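Local coordinates for Pex protein (Anabaena sp. PCC 7120, PDB 2DQL) that is a circadian clock-associated protein of the PadR-like family, probably a winged-helix transcriptional regulator that binds DNA, at residues Val30-Glu35 with Gln98-Ala103; Tyr26-Leu31 with Lys64-Asn69. All blocks are in the same frame, centred on the assembly; numbering follows the deposited sequence.

Both contacts start from helix 20-31, the first helix of the winged-helix core, and they share V30 and L31. Contact 2 is buried: I27 and L28 meet L66 of helix 56-68 entirely through methyl and aliphatic groups. Contact 1 lies nearer the surface, at the C-terminal end of helix 20-31, where L32 settles on helix 96-112; it is half buried and has a partly exposed glutamate at its edge. Their centres are only 8 Å apart, and they touch through L28 and Y29; CD1 of L28 lies 3.5 Å from CD1 of L102. Neither has a hydrogen bond across its segments; the polar groups of contact 2 work within helix 56-68 and at its end.

Contact 1: residues Val30-Glu35 with Gln98-Ala103; sequences VLLQGE and QAEDLA
L32 carries this contact alone from its side, reaching from the C-terminal end of helix 20-31 onto three residues of helix 96-112: A99, E100 and A103. The tight part is at CD1. This methyl sits over the backbone of the helix, 3.6 Å from the carbonyl O of A99 and 3.8 Å from CA of E100, while CB of A103, one turn further on, closes in at 3.8 Å from CD1. The O of A99 already accepts N of A103 at 2.8 Å, so the methyl simply packs against a satisfied group. Small alanine side chains at 99 and 103 let the leucine come close to the helix backbone. With CG beside the backbone N and anti to the carbonyl carbon (chi1 -76°), the branch end of L32 points at the helix.

CD2 is looser: it lies 4.0 Å from CB of A99 and 4.1 Å from CG of E100, whose aliphatic part crosses the leucine at about a right angle. E100 is partly exposed, and no hydrogen bond joins its carboxylate to the 30-35 segment. Just past L32 the chain turns sharply: G34, with a positive phi of 148°, is the first residue to leave helical geometry, and beyond it the side chain of E35 reaches the wing.

Around this point the helices and the wing converge. A99 also packs on L28 of helix 20-31 and V91 of strand 86-91, A103 lies on Y29, and E35 hydrogen-bonds Y75 and Q90 of the two wing strands. Helix 96-112 turns another side to the second subunit, where Q98 hydrogen-bonds Y7 of that chain and L102 packs on the same tyrosine.

Contact 2: residues Tyr26-Leu31 with Lys64-Asn69; sequences YILYVL and KFLEDN
The carbonyl O of F65 is gripped twice at the end of helix 56-68: the backbone N of N69 reaches it at 3.0 Å and the side-chain ND2 of N69 at 2.9 Å, from opposite faces of the carbonyl plane. The helix belongs to a winged helix-turn-helix, and its place after helix 38-48 makes it probably the recognition helix of the PadR-like domain. The ND2 bond is fairly straight, with an angle at the hydrogen of 161°, and the O lies close to the amide plane of N69. The same nitrogen hovers 3.3 Å above one face of the F65 ring, toward its rim, so the amide both closes the last turn and covers part of the ring. Further out, the solvent-exposed K64 and D68 form a salt bridge one turn apart, which uses the syn lone pair of OD2.

None of this polar work crosses to helix 20-31. There the joint is purely apolar, and L66 is the one residue of helix 56-68 that makes it, its two methyls sharing the task. CD1 meets the branch methyl of I27, an obliquely crossing approach, while CD2 packs against the end of L28. The two leucines run past each other in opposite directions. I27 offers CG2 rather than its longer arm because CG2 stands anti to the backbone N and CG1 lies beside it (chi1 -69°).

All three residues are buried. I72, at the start of the first wing strand, packs on both L28 and L66, and L102 of helix 96-112 backs L28. CG, CD1 and CD2 of L28 all lie 4.0 Å from CD2 of L66, whereas CD1 of L66 comes to 3.8 Å from CG2 of I27.

Contact 1: residues Val30-Glu35 with Gln98-Ala103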
loop_
_atom_site.group_PDB
_atom_site.type_symbol
_atom_site.label_atom_id
_atom_site.label_comp_id
_atom_site.label_asym_id
_atom_site.label_seq_id
_atom_site.Cartn_x
_atom_site.Cartn_y
_atom_site.Cartn_z
ATOM N N VAL A 30 13.906 16.235 3.049
ATOM C CA VAL A 30 15.333 15.947 3.165
ATOM C C VAL A 30 16.181 16.967 2.412
ATOM O O VAL A 30 17.167 17.466 2.950
ATOM C CB VAL A 30 15.689 14.544 2.618
ATOM C CG1 VAL A 30 17.210 14.346 2.628
ATOM C CG2 VAL A 30 15.021 13.463 3.462
ATOM N N LEU A 31 15.802 17.268 1.170
ATOM C CA LEU A 31 16.570 18.212 0.358
ATOM C C LEU A 31 16.645 19.613 0.961
ATOM O O LEU A 31 17.609 20.350 0.717
ATOM C CB LEU A 31 16.005 18.266 -1.070
ATOM C CG LEU A 31 16.155 16.961 -1.867
ATOM C CD1 LEU A 31 15.718 17.186 -3.318
ATOM C CD2 LEU A 31 17.608 16.482 -1.837
ATOM N N LEU A 32 15.642 19.987 1.747
ATOM C CA LEU A 32 15.650 21.301 2.390
ATOM C C LEU A 32 16.768 21.363 3.432
ATOM O O LEU A 32 17.222 22.447 3.807
ATOM C CB LEU A 32 14.294 21.587 3.047
ATOM C CG LEU A 32 13.200 21.974 2.041
ATOM C CD1 LEU A 32 11.832 21.913 2.699
ATOM C CD2 LEU A 32 13.488 23.377 1.508
ATOM N N GLN A 33 17.221 20.196 3.873
ATOM C CA GLN A 33 18.285 20.098 4.868
ATOM C C GLN A 33 19.654 20.153 4.207
ATOM O O GLN A 33 20.669 20.410 4.862
ATOM C CB GLN A 33 18.167 18.786 5.639
ATOM C CG GLN A 33 16.881 18.623 6.416
ATOM C CD GLN A 33 16.796 17.260 7.078
ATOM O OE1 GLN A 33 17.790 16.746 7.591
ATOM N NE2 GLN A 33 15.607 16.672 7.079
ATOM N N GLY A 34 19.675 19.904 2.902
ATOM C CA GLY A 34 20.919 19.917 2.155
ATOM C C GLY A 34 20.844 18.912 1.025
ATOM O O GLY A 34 20.008 18.001 1.047
ATOM N N GLU A 35 21.723 19.069 0.040
ATOM C CA GLU A 35 21.748 18.187 -1.118
ATOM C C GLU A 35 21.834 16.726 -0.733
ATOM O O GLU A 35 22.463 16.363 0.261
ATOM C CB GLU A 35 22.923 18.537 -2.038
ATOM C CG GLU A 35 24.286 18.401 -1.384
ATOM C CD GLU A 35 25.422 18.519 -2.381
ATOM O OE1 GLU A 35 25.215 19.133 -3.447
ATOM O OE2 GLU A 35 26.526 18.009 -2.092
ATOM N N GLN A 98 7.411 26.630 -1.340
ATOM C CA GLN A 98 6.525 25.519 -1.678
ATOM C C GLN A 98 7.057 24.200 -1.127
ATOM O O GLN A 98 6.292 23.375 -0.629
ATOM C CB GLN A 98 6.353 25.400 -3.193
ATOM C CG GLN A 98 5.495 24.211 -3.605
ATOM C CD GLN A 98 4.046 24.355 -3.176
ATOM O OE1 GLN A 98 3.273 25.089 -3.797
ATOM N NE2 GLN A 98 3.672 23.665 -2.105
ATOM N N ALA A 99 8.366 23.998 -1.218
ATOM C CA ALA A 99 8.954 22.766 -0.713
ATOM C C ALA A 99 8.744 22.666 0.796
ATOM O O ALA A 99 8.540 21.578 1.332
ATOM C CB ALA A 99 10.443 22.708 -1.048
ATOM N N GLU A 100 8.782 23.804 1.484
ATOM C CA GLU A 100 8.588 23.796 2.927
ATOM C C GLU A 100 7.142 23.435 3.261
ATOM O O GLU A 100 6.886 22.739 4.245
ATOM C CB GLU A 100 8.985 25.155 3.517
ATOM C CG GLU A 100 10.470 25.440 3.302
ATOM C CD GLU A 100 10.906 26.846 3.677
ATOM O OE1 GLU A 100 10.133 27.801 3.451
ATOM O OE2 GLU A 100 12.043 26.992 4.176
ATOM N N ASP A 101 6.200 23.889 2.435
ATOM C CA ASP A 101 4.792 23.572 2.668
ATOM C C ASP A 101 4.572 22.070 2.488
ATOM O O ASP A 101 3.869 21.430 3.276
ATOM C CB ASP A 101 3.878 24.334 1.698
ATOM C CG ASP A 101 3.841 25.830 1.973
ATOM O OD1 ASP A 101 3.907 26.230 3.155
ATOM O OD2 ASP A 101 3.732 26.611 1.003
ATOM N N LEU A 102 5.178 21.508 1.446
ATOM C CA LEU A 102 5.043 20.081 1.182
ATOM C C LEU A 102 5.773 19.268 2.243
ATOM O O LEU A 102 5.327 18.184 2.626
ATOM C CB LEU A 102 5.583 19.752 -0.214
ATOM C CG LEU A 102 4.783 20.386 -1.356
ATOM C CD1 LEU A 102 5.423 20.050 -2.682
ATOM C CD2 LEU A 102 3.346 19.872 -1.316
ATOM N N ALA A 103 6.896 19.791 2.722
ATOM C CA ALA A 103 7.663 19.099 3.748
ATOM C C ALA A 103 6.826 18.983 5.021
ATOM O O ALA A 103 6.893 17.979 5.730
ATOM C CB ALA A 103 8.958 19.855 4.034
#

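Contact 2: residues Tyr26-Leu31 with Lys64-Asn69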
loop_
_atom_site.group_PDB
_atom_site.type_symbol
_atom_site.label_atom_id
_atom_site.label_comp_id
_atom_site.label_asym_id
_atom_site.label_seq_id
_atom_site.Cartn_x
_atom_site.Cartn_y
_atom_site.Cartn_z
ATOM N N TYR A 26 8.472 13.766 1.329
ATOM C CA TYR A 26 9.605 13.286 2.115
ATOM C C TYR A 26 10.917 13.737 1.467
ATOM O O TYR A 26 11.820 14.238 2.141
ATOM C CB TYR A 26 9.587 11.756 2.212
ATOM C CG TYR A 26 10.934 11.166 2.575
ATOM C CD1 TYR A 26 11.518 11.413 3.815
ATOM C CD2 TYR A 26 11.659 10.425 1.640
ATOM C CE1 TYR A 26 12.798 10.943 4.114
ATOM C CE2 TYR A 26 12.933 9.956 1.924
ATOM C CZ TYR A 26 13.498 10.220 3.159
ATOM O OH TYR A 26 14.771 9.782 3.424
ATOM N N ILE A 27 11.020 13.562 0.156
ATOM C CA ILE A 27 12.234 13.956 -0.538
ATOM C C ILE A 27 12.516 15.449 -0.365
ATOM O O ILE A 27 13.650 15.835 -0.092
ATOM C CB ILE A 27 12.161 13.569 -2.033
ATOM C CG1 ILE A 27 12.217 12.042 -2.142
ATOM C CG2 ILE A 27 13.329 14.205 -2.820
ATOM C CD1 ILE A 27 11.838 11.490 -3.497
ATOM N N LEU A 28 11.494 16.288 -0.508
ATOM C CA LEU A 28 11.698 17.728 -0.337
ATOM C C LEU A 28 12.100 18.045 1.098
ATOM O O LEU A 28 12.915 18.937 1.338
ATOM C CB LEU A 28 10.441 18.503 -0.722
ATOM C CG LEU A 28 10.177 18.534 -2.227
ATOM C CD1 LEU A 28 8.827 19.177 -2.499
ATOM C CD2 LEU A 28 11.292 19.305 -2.921
ATOM N N TYR A 29 11.521 17.320 2.054
ATOM C CA TYR A 29 11.862 17.498 3.462
ATOM C C TYR A 29 13.372 17.293 3.653
ATOM O O TYR A 29 14.043 18.080 4.334
ATOM C CB TYR A 29 11.090 16.482 4.308
ATOM C CG TYR A 29 11.644 16.286 5.703
ATOM C CD1 TYR A 29 11.463 17.251 6.689
ATOM C CD2 TYR A 29 12.359 15.136 6.028
ATOM C CE1 TYR A 29 11.984 17.075 7.972
ATOM C CE2 TYR A 29 12.884 14.949 7.305
ATOM C CZ TYR A 29 12.692 15.924 8.269
ATOM O OH TYR A 29 13.214 15.742 9.531
ATOM N N VAL A 30 13.906 16.235 3.049
ATOM C CA VAL A 30 15.333 15.947 3.165
ATOM C C VAL A 30 16.181 16.967 2.412
ATOM O O VAL A 30 17.167 17.466 2.950
ATOM C CB VAL A 30 15.689 14.544 2.618
ATOM C CG1 VAL A 30 17.210 14.346 2.628
ATOM C CG2 VAL A 30 15.021 13.463 3.462
ATOM N N LEU A 31 15.802 17.268 1.170
ATOM C CA LEU A 31 16.570 18.212 0.358
ATOM C C LEU A 31 16.645 19.613 0.961
ATOM O O LEU A 31 17.609 20.350 0.717
ATOM C CB LEU A 31 16.005 18.266 -1.070
ATOM C CG LEU A 31 16.155 16.961 -1.867
ATOM C CD1 LEU A 31 15.718 17.186 -3.318
ATOM C CD2 LEU A 31 17.608 16.482 -1.837
ATOM N N LYS A 64 11.194 12.254 -10.991
ATOM C CA LYS A 64 10.687 12.690 -12.283
ATOM C C LYS A 64 9.715 13.847 -12.075
ATOM O O LYS A 64 9.809 14.878 -12.738
ATOM C CB LYS A 64 9.978 11.539 -12.997
ATOM C CG LYS A 64 9.321 11.946 -14.298
ATOM C CD LYS A 64 8.756 10.727 -15.007
ATOM C CE LYS A 64 8.387 11.026 -16.447
ATOM N NZ LYS A 64 7.620 12.271 -16.632
ATOM N N PHE A 65 8.779 13.674 -11.147
ATOM C CA PHE A 65 7.807 14.721 -10.862
ATOM C C PHE A 65 8.513 16.021 -10.486
ATOM O O PHE A 65 8.216 17.082 -11.036
ATOM C CB PHE A 65 6.897 14.316 -9.702
ATOM C CG PHE A 65 5.967 15.405 -9.264
ATOM C CD1 PHE A 65 4.754 15.605 -9.913
ATOM C CD2 PHE A 65 6.323 16.261 -8.223
ATOM C CE1 PHE A 65 3.905 16.644 -9.533
ATOM C CE2 PHE A 65 5.486 17.302 -7.835
ATOM C CZ PHE A 65 4.271 17.494 -8.494
ATOM N N LEU A 66 9.445 15.927 -9.542
ATOM C CA LEU A 66 10.174 17.098 -9.074
ATOM C C LEU A 66 10.975 17.784 -10.176
ATOM O O LEU A 66 10.929 19.006 -10.301
ATOM C CB LEU A 66 11.076 16.717 -7.894
ATOM C CG LEU A 66 10.280 16.350 -6.628
ATOM C CD1 LEU A 66 11.202 15.775 -5.561
ATOM C CD2 LEU A 66 9.567 17.585 -6.101
ATOM N N GLU A 67 11.696 17.009 -10.979
ATOM C CA GLU A 67 12.475 17.598 -12.062
ATOM C C GLU A 67 11.560 18.175 -13.143
ATOM O O GLU A 67 11.822 19.260 -13.667
ATOM C CB GLU A 67 13.417 16.566 -12.683
ATOM C CG GLU A 67 14.545 16.115 -11.770
ATOM C CD GLU A 67 15.848 15.900 -12.518
ATOM O OE1 GLU A 67 16.587 14.962 -12.169
ATOM O OE2 GLU A 67 16.141 16.678 -13.453
ATOM N N ASP A 68 10.489 17.457 -13.483
ATOM C CA ASP A 68 9.560 17.946 -14.500
ATOM C C ASP A 68 8.984 19.301 -14.109
ATOM O O ASP A 68 8.758 20.159 -14.962
ATOM C CB ASP A 68 8.399 16.964 -14.715
ATOM C CG ASP A 68 8.804 15.725 -15.496
ATOM O OD1 ASP A 68 9.889 15.720 -16.111
ATOM O OD2 ASP A 68 8.019 14.754 -15.505
ATOM N N ASN A 69 8.752 19.486 -12.814
ATOM C CA ASN A 69 8.187 20.726 -12.299
ATOM C C ASN A 69 9.243 21.763 -11.913
ATOM O O ASN A 69 8.914 22.831 -11.397
ATOM C CB ASN A 69 7.279 20.413 -11.111
ATOM C CG ASN A 69 5.938 19.851 -11.542
ATOM O OD1 ASN A 69 5.047 20.598 -11.945
ATOM N ND2 ASN A 69 5.796 18.531 -11.484
#